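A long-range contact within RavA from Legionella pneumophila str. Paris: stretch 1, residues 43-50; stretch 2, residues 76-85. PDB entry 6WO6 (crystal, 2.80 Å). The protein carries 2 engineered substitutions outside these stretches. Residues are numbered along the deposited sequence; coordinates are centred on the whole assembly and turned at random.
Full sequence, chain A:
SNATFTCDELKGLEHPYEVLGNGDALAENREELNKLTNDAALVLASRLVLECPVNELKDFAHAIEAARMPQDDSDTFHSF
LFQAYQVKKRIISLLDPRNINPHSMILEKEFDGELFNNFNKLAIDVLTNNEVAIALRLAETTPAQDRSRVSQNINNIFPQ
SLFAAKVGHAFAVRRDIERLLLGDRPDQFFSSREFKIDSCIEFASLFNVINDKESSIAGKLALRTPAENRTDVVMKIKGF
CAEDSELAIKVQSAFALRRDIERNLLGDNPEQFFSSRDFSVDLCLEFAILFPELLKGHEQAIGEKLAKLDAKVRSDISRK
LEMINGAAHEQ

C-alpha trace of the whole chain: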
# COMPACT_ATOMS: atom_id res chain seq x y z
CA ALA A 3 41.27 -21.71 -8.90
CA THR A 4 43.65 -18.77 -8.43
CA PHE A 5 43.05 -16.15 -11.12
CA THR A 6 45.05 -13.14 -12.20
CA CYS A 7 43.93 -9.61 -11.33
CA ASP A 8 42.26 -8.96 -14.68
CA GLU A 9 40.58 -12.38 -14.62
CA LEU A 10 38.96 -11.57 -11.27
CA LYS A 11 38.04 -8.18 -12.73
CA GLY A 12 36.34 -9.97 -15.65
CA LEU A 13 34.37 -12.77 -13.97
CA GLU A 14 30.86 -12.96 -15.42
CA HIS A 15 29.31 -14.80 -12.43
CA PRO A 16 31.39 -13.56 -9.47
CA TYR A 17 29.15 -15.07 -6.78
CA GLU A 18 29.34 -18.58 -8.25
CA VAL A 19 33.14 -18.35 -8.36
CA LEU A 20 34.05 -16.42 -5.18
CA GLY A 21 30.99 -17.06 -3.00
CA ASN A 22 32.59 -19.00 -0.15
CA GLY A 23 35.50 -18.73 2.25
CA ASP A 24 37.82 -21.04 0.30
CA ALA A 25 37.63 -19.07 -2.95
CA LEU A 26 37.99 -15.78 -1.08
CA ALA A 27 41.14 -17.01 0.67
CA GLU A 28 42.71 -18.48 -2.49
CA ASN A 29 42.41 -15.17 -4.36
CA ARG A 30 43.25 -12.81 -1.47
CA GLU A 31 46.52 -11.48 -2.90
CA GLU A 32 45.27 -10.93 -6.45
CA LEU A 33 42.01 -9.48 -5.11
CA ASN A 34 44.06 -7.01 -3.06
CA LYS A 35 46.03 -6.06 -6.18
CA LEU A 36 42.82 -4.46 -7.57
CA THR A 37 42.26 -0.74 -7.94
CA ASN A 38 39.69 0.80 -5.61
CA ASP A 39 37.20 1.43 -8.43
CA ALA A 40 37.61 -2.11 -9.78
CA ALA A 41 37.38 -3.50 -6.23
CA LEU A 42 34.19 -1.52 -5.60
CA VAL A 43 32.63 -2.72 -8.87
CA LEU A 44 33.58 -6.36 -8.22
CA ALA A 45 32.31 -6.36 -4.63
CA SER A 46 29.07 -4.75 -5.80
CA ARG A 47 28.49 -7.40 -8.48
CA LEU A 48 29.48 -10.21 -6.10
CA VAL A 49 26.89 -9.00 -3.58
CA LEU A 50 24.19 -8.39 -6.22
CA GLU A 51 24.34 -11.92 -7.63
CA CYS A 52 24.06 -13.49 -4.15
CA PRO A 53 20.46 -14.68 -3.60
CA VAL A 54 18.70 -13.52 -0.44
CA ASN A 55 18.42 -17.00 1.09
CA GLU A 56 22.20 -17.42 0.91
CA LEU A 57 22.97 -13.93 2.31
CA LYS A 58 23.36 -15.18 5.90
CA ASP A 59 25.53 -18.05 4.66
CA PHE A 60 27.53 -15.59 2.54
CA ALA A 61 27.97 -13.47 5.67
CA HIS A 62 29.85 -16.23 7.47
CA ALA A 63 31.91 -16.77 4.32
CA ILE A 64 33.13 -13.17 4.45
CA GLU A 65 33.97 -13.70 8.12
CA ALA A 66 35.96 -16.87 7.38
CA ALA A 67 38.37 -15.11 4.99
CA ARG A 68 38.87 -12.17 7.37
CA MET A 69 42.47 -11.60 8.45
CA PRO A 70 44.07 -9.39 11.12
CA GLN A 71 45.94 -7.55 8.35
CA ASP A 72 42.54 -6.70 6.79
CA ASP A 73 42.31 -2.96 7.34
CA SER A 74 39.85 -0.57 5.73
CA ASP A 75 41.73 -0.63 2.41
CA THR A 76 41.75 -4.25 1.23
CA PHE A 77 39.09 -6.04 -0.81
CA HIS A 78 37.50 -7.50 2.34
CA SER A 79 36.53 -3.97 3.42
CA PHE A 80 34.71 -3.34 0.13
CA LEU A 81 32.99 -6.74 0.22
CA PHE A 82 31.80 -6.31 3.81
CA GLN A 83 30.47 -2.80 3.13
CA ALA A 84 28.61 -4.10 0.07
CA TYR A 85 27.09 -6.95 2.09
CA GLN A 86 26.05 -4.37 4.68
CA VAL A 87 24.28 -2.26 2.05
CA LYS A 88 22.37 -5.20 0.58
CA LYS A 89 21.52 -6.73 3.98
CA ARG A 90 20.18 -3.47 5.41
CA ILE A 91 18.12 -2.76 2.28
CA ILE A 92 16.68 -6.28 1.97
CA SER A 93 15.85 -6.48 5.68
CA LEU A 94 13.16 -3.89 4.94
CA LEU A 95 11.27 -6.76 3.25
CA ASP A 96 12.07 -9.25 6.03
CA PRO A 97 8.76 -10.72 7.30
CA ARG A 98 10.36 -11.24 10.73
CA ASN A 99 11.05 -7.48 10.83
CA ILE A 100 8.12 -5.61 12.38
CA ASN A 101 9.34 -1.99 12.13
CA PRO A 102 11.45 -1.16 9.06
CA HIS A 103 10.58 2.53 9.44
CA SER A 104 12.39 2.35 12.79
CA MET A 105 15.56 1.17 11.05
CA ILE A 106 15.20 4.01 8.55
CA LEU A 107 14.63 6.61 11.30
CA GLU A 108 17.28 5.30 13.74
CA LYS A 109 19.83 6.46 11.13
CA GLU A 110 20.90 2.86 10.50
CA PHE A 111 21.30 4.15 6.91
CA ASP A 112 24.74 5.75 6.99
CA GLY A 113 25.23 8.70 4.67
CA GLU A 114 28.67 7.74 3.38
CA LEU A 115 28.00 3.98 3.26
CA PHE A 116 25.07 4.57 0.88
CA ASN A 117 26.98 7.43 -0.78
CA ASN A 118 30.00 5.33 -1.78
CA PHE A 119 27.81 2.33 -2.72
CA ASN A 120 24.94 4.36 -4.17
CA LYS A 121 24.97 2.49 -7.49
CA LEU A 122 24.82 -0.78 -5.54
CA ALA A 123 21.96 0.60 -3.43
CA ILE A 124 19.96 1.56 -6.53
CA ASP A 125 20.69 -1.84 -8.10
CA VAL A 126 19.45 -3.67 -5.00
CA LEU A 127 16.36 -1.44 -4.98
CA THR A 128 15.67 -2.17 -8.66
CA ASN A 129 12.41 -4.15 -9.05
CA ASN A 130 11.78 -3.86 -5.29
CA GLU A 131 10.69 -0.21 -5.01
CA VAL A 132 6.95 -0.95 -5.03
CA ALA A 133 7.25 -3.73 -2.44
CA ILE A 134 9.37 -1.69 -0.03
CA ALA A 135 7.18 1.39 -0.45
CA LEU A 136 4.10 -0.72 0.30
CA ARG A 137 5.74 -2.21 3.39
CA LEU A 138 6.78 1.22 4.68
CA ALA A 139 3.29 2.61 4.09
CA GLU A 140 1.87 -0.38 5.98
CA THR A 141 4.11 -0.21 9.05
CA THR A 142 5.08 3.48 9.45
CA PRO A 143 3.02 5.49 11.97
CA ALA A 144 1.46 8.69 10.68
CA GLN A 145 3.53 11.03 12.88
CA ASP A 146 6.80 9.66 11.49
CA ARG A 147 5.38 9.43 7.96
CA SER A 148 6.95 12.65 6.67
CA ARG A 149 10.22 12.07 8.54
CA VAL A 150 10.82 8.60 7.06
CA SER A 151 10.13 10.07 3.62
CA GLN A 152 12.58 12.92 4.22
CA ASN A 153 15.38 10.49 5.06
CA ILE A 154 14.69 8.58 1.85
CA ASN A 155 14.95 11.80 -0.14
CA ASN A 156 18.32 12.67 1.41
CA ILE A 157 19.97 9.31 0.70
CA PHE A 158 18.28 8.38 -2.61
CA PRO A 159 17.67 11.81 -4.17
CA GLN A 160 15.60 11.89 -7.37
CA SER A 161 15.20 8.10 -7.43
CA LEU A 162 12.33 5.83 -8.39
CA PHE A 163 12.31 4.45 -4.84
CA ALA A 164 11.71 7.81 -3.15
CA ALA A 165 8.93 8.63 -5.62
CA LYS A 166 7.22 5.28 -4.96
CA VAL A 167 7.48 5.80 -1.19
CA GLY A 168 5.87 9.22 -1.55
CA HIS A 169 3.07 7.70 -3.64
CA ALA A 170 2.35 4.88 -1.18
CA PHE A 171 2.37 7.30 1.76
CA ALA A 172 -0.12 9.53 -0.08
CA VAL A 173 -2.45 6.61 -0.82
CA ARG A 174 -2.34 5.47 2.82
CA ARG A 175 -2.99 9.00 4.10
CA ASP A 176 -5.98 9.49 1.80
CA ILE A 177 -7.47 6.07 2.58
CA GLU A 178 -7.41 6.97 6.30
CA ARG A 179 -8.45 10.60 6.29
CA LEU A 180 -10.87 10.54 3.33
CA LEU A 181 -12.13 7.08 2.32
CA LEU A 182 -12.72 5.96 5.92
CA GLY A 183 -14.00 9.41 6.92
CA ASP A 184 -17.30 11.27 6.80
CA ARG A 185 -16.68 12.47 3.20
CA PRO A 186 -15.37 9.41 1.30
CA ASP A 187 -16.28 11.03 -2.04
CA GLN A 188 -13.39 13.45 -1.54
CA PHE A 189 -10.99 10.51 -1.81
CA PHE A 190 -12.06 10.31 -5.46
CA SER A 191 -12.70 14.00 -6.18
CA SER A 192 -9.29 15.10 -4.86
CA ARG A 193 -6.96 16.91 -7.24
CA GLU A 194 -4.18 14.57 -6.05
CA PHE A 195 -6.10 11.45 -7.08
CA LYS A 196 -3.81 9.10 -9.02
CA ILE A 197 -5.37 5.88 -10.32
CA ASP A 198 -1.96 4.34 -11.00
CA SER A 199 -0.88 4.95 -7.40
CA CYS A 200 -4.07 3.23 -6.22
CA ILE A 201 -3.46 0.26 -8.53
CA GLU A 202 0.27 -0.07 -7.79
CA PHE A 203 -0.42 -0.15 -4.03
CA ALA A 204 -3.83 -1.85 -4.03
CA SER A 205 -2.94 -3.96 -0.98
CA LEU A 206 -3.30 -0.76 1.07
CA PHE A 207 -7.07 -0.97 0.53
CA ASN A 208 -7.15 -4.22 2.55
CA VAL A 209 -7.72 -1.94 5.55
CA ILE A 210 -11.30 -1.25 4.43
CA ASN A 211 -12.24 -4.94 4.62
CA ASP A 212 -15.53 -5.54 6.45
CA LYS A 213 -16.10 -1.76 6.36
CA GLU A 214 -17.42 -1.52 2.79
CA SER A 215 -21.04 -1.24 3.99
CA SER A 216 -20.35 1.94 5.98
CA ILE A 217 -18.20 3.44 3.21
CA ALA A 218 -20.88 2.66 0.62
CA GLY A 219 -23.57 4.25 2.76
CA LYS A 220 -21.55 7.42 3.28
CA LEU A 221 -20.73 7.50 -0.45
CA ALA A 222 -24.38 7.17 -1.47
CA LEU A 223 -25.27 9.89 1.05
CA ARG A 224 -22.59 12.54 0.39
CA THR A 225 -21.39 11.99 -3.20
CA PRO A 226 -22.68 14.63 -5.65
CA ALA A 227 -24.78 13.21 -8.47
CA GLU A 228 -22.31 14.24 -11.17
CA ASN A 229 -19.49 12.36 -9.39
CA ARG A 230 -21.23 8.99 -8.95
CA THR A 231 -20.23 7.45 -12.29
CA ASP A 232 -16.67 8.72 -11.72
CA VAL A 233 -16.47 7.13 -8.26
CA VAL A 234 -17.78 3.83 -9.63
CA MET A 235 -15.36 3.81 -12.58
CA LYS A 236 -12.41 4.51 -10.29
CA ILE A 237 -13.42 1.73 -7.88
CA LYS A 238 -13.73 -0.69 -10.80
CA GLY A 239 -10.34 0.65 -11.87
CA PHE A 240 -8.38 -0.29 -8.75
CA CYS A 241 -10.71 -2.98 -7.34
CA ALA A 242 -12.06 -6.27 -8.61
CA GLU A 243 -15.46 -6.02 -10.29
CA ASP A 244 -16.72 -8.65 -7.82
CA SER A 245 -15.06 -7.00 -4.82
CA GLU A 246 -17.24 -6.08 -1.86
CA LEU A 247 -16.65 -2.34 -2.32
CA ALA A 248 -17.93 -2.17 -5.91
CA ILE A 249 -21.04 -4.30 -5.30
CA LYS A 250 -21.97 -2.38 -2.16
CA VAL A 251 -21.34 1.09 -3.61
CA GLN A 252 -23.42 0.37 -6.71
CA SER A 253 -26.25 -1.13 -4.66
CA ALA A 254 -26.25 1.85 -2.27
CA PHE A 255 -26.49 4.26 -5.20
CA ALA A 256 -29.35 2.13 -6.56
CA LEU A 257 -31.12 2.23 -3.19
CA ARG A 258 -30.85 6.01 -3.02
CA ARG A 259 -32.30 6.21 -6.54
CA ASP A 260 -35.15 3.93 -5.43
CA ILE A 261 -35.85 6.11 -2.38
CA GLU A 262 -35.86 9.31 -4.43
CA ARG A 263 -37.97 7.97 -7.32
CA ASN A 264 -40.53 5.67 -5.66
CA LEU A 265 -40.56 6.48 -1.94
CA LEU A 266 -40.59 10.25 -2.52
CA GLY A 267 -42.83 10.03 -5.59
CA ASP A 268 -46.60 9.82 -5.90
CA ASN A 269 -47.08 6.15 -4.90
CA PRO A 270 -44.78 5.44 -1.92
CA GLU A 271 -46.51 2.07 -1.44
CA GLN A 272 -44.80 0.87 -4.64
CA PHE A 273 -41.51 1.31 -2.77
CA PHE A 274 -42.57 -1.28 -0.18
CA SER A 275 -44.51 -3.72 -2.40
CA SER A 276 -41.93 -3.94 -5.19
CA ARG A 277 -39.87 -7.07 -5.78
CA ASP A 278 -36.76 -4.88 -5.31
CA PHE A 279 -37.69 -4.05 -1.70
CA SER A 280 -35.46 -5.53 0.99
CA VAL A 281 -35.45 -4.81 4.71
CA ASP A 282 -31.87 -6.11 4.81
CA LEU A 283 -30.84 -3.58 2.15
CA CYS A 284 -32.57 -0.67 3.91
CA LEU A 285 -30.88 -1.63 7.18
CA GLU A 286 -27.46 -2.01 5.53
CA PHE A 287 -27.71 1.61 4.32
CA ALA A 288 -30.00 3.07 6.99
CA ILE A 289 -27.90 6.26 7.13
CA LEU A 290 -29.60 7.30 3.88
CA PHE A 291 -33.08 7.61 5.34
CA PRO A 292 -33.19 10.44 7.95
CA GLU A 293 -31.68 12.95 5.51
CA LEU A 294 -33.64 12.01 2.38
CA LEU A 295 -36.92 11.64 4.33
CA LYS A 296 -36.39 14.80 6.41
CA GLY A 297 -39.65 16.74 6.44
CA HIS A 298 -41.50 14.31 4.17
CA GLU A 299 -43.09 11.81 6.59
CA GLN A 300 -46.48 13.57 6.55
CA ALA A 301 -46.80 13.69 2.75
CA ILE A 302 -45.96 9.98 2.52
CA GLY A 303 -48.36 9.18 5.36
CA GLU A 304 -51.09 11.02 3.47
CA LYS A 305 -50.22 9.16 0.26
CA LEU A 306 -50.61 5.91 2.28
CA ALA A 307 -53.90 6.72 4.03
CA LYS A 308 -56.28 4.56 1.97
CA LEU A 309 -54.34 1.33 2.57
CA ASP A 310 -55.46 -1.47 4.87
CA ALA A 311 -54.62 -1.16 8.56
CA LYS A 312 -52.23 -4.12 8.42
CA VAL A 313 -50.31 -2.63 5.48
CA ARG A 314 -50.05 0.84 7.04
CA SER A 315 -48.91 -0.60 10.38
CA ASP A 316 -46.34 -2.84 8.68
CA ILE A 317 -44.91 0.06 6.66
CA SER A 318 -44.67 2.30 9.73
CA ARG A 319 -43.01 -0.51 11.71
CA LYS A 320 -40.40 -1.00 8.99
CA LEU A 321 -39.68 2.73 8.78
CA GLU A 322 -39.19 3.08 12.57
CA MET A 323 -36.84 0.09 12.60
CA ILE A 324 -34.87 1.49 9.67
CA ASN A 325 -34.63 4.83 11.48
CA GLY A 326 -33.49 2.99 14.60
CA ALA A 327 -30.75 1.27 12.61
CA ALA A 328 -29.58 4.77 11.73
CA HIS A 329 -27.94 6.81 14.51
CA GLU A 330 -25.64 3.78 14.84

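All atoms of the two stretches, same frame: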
# COMPACT_ATOMS: atom_id res chain seq x y z
N VAL A 43 33.51 -2.12 -7.87
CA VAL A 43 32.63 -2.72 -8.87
C VAL A 43 32.50 -4.23 -8.65
O VAL A 43 31.39 -4.78 -8.70
CB VAL A 43 33.15 -2.41 -10.29
CG1 VAL A 43 32.42 -3.24 -11.33
CG2 VAL A 43 33.01 -0.93 -10.59
N LEU A 44 33.61 -4.91 -8.38
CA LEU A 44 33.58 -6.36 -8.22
C LEU A 44 32.82 -6.76 -6.96
O LEU A 44 32.03 -7.70 -6.98
CB LEU A 44 35.00 -6.92 -8.20
CG LEU A 44 35.12 -8.44 -8.06
CD1 LEU A 44 34.33 -9.16 -9.14
CD2 LEU A 44 36.58 -8.87 -8.09
N ALA A 45 33.06 -6.06 -5.84
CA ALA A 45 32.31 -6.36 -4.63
C ALA A 45 30.82 -6.12 -4.83
O ALA A 45 29.99 -6.91 -4.37
CB ALA A 45 32.84 -5.52 -3.46
N SER A 46 30.47 -5.05 -5.55
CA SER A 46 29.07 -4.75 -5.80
C SER A 46 28.41 -5.86 -6.61
O SER A 46 27.31 -6.32 -6.27
CB SER A 46 28.94 -3.41 -6.53
OG SER A 46 29.25 -2.33 -5.67
N ARG A 47 29.06 -6.32 -7.68
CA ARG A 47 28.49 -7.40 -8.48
C ARG A 47 28.39 -8.69 -7.68
O ARG A 47 27.37 -9.39 -7.73
CB ARG A 47 29.32 -7.61 -9.75
CG ARG A 47 29.38 -6.40 -10.66
CD ARG A 47 30.35 -6.65 -11.79
NE ARG A 47 30.06 -7.91 -12.47
CZ ARG A 47 30.97 -8.65 -13.08
NH1 ARG A 47 32.24 -8.28 -13.10
NH2 ARG A 47 30.62 -9.78 -13.68
N LEU A 48 29.45 -9.02 -6.94
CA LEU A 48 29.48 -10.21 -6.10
C LEU A 48 28.31 -10.22 -5.12
O LEU A 48 27.68 -11.26 -4.90
CB LEU A 48 30.82 -10.26 -5.37
CG LEU A 48 31.25 -11.39 -4.43
CD1 LEU A 48 30.91 -12.73 -5.02
CD2 LEU A 48 32.75 -11.29 -4.19
N VAL A 49 27.99 -9.06 -4.55
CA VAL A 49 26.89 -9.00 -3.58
C VAL A 49 25.53 -8.99 -4.29
O VAL A 49 24.56 -9.55 -3.77
CB VAL A 49 27.08 -7.78 -2.66
CG1 VAL A 49 25.75 -7.17 -2.27
CG2 VAL A 49 27.85 -8.18 -1.42
N LEU A 50 25.45 -8.39 -5.48
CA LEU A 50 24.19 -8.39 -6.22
C LEU A 50 23.78 -9.81 -6.59
O LEU A 50 22.63 -10.21 -6.37
CB LEU A 50 24.32 -7.53 -7.48
CG LEU A 50 24.01 -6.05 -7.32
CD1 LEU A 50 24.59 -5.25 -8.48
CD2 LEU A 50 22.50 -5.84 -7.24
N THR A 76 41.68 -3.03 2.02
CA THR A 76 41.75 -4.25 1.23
C THR A 76 40.40 -4.55 0.59
O THR A 76 39.42 -3.81 0.75
CB THR A 76 42.20 -5.42 2.11
OG1 THR A 76 41.39 -5.47 3.29
CG2 THR A 76 43.67 -5.26 2.50
N PHE A 77 40.34 -5.66 -0.15
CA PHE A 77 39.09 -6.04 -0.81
C PHE A 77 38.04 -6.49 0.19
O PHE A 77 36.83 -6.33 -0.06
CB PHE A 77 39.35 -7.15 -1.83
CG PHE A 77 38.12 -7.60 -2.56
CD1 PHE A 77 37.65 -6.89 -3.66
CD2 PHE A 77 37.42 -8.73 -2.16
CE1 PHE A 77 36.52 -7.29 -4.34
CE2 PHE A 77 36.28 -9.14 -2.83
CZ PHE A 77 35.83 -8.42 -3.93
N HIS A 78 38.46 -7.05 1.33
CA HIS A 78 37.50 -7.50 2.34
C HIS A 78 36.67 -6.33 2.85
O HIS A 78 35.47 -6.50 3.14
CB HIS A 78 38.23 -8.19 3.49
CG HIS A 78 37.33 -8.61 4.60
ND1 HIS A 78 36.98 -7.77 5.64
CD2 HIS A 78 36.71 -9.79 4.85
CE1 HIS A 78 36.18 -8.40 6.47
NE2 HIS A 78 36.00 -9.63 6.02
N SER A 79 37.27 -5.15 2.98
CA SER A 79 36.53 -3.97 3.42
C SER A 79 35.40 -3.65 2.44
O SER A 79 34.25 -3.44 2.85
CB SER A 79 37.48 -2.79 3.56
OG SER A 79 36.80 -1.61 3.95
N PHE A 80 35.72 -3.60 1.15
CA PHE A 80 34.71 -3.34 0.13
C PHE A 80 33.61 -4.40 0.16
O PHE A 80 32.42 -4.07 0.11
CB PHE A 80 35.35 -3.29 -1.26
CG PHE A 80 36.20 -2.08 -1.49
CD1 PHE A 80 37.54 -2.06 -1.11
CD2 PHE A 80 35.67 -0.95 -2.10
CE1 PHE A 80 38.32 -0.94 -1.33
CE2 PHE A 80 36.45 0.17 -2.32
CZ PHE A 80 37.78 0.17 -1.93
N LEU A 81 33.99 -5.67 0.25
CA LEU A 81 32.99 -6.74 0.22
C LEU A 81 32.08 -6.67 1.43
O LEU A 81 30.86 -6.86 1.31
CB LEU A 81 33.68 -8.10 0.13
CG LEU A 81 32.73 -9.25 -0.23
CD1 LEU A 81 32.05 -8.95 -1.56
CD2 LEU A 81 33.46 -10.58 -0.29
N PHE A 82 32.63 -6.38 2.61
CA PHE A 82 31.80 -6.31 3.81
C PHE A 82 30.86 -5.11 3.75
O PHE A 82 29.69 -5.22 4.13
CB PHE A 82 32.67 -6.25 5.06
CG PHE A 82 31.89 -6.44 6.33
CD1 PHE A 82 31.42 -7.70 6.68
CD2 PHE A 82 31.63 -5.37 7.17
CE1 PHE A 82 30.70 -7.89 7.85
CE2 PHE A 82 30.91 -5.56 8.34
CZ PHE A 82 30.44 -6.81 8.68
N GLN A 83 31.35 -3.96 3.27
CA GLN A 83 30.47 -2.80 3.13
C GLN A 83 29.34 -3.07 2.14
O GLN A 83 28.19 -2.66 2.36
CB GLN A 83 31.27 -1.57 2.72
CG GLN A 83 32.15 -1.01 3.83
CD GLN A 83 33.01 0.16 3.37
OE1 GLN A 83 32.68 1.32 3.61
NE2 GLN A 83 34.12 -0.15 2.70
N ALA A 84 29.64 -3.77 1.04
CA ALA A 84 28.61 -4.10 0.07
C ALA A 84 27.57 -5.05 0.66
O ALA A 84 26.36 -4.86 0.45
CB ALA A 84 29.24 -4.71 -1.18
N TYR A 85 28.03 -6.07 1.39
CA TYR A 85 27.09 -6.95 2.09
C TYR A 85 26.23 -6.16 3.06
O TYR A 85 25.03 -6.44 3.19
CB TYR A 85 27.83 -8.06 2.83
CG TYR A 85 26.96 -8.80 3.82
CD1 TYR A 85 26.08 -9.80 3.41
CD2 TYR A 85 26.99 -8.48 5.18
CE1 TYR A 85 25.27 -10.46 4.31
CE2 TYR A 85 26.18 -9.14 6.09
CZ TYR A 85 25.32 -10.13 5.65
OH TYR A 85 24.52 -10.79 6.55

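Helices that pack without a hydrogen bond between them rely on complementary shape, van der Waals contact and the burial of apolar surface, and the closest packing is often found where one of them presents a small side chain. The contact between residues 43-50 and 76-85 of RavA is a compact example. Stretch 1 lies wholly within a helix; stretch 2 enters its own helix at Phe77 and remains helical to its end. The axes approach to 8.6 Å, and the N-to-C directions differ by 41°, so the two segments run broadly the same way. Within each helix the backbone bonds run i to i+4, for example Val49 N to Ala45 O (2.9 Å) and Leu81 N to Phe77 O (2.9 Å), and no hydrogen bond crosses between the stretches, so the contact is mainly one of apolar side chains.

Thr76 occupies the N-cap position but makes no capping bond with its side chain, and it lies beyond reach of stretch 1. The contact begins with Phe77, whose CA-to-CB bond points toward the partner. Its chi1 is t, and the ring reaches a cluster of aliphatic groups: Leu48 CD2 lies at the ring edge, 4.2 Å from Phe77 CZ, while Leu44 CD2 approaches Phe77 CE1 obliquely at 4.1 Å. One aromatic side chain thus touches residues on successive turns of the facing helix, and Phe77 CE1 also comes within 4.2 Å of Ala45 CB.

His78 and Ser79 make no contact with stretch 1. The carbonyl of Ser79 does accept a weak hydrogen bond within its own helix, from Gln83 NE2 to Ser79 O at 3.3 Å, alongside the regular backbone bond from Gln83 N. Phe80 sets off toward the partner, but its end leads away, so its contribution is made near the backbone: Phe80 CB is 4.0 Å from Ala45 CB.

Leu81 marks the tightest backbone register, its CA lying 4.9 Å from the CA of Ala45. Such proximity suits a residue whose side chain is one methyl group: Ala45 CB is 3.9 Å from Leu81 CA. The CA-to-CB bond of Leu81 points sideways, yet the end of the side chain comes nearer, bringing Leu81 CD1 to 3.6 Å from Leu48 CD2 and 4.3 Å from Val49 CG2. Phe82 points away and Gln83 stays out of reach.

Ala84 returns to the interface. Its CB lies 4.3 Å from Ala45 CB, completing the hole in which Ala45 sits as a knob among Phe77, Phe80, Leu81 and Ala84. It also receives Val49, with Val49 CG2 3.7 Å from Ala84 CB. At Tyr85 the CA separation from Val49 is 6.0 Å, wider than at Ala45 and Leu81, and the valine's larger side chain spans it: Val49 CG2 is 3.5 Å from Tyr85 N. The aromatic end of Tyr85 leads away. The principle is plain: a small knob marks the point of closest register, and the apolar side chains around it, Ala84 among them, form the hole that receives it.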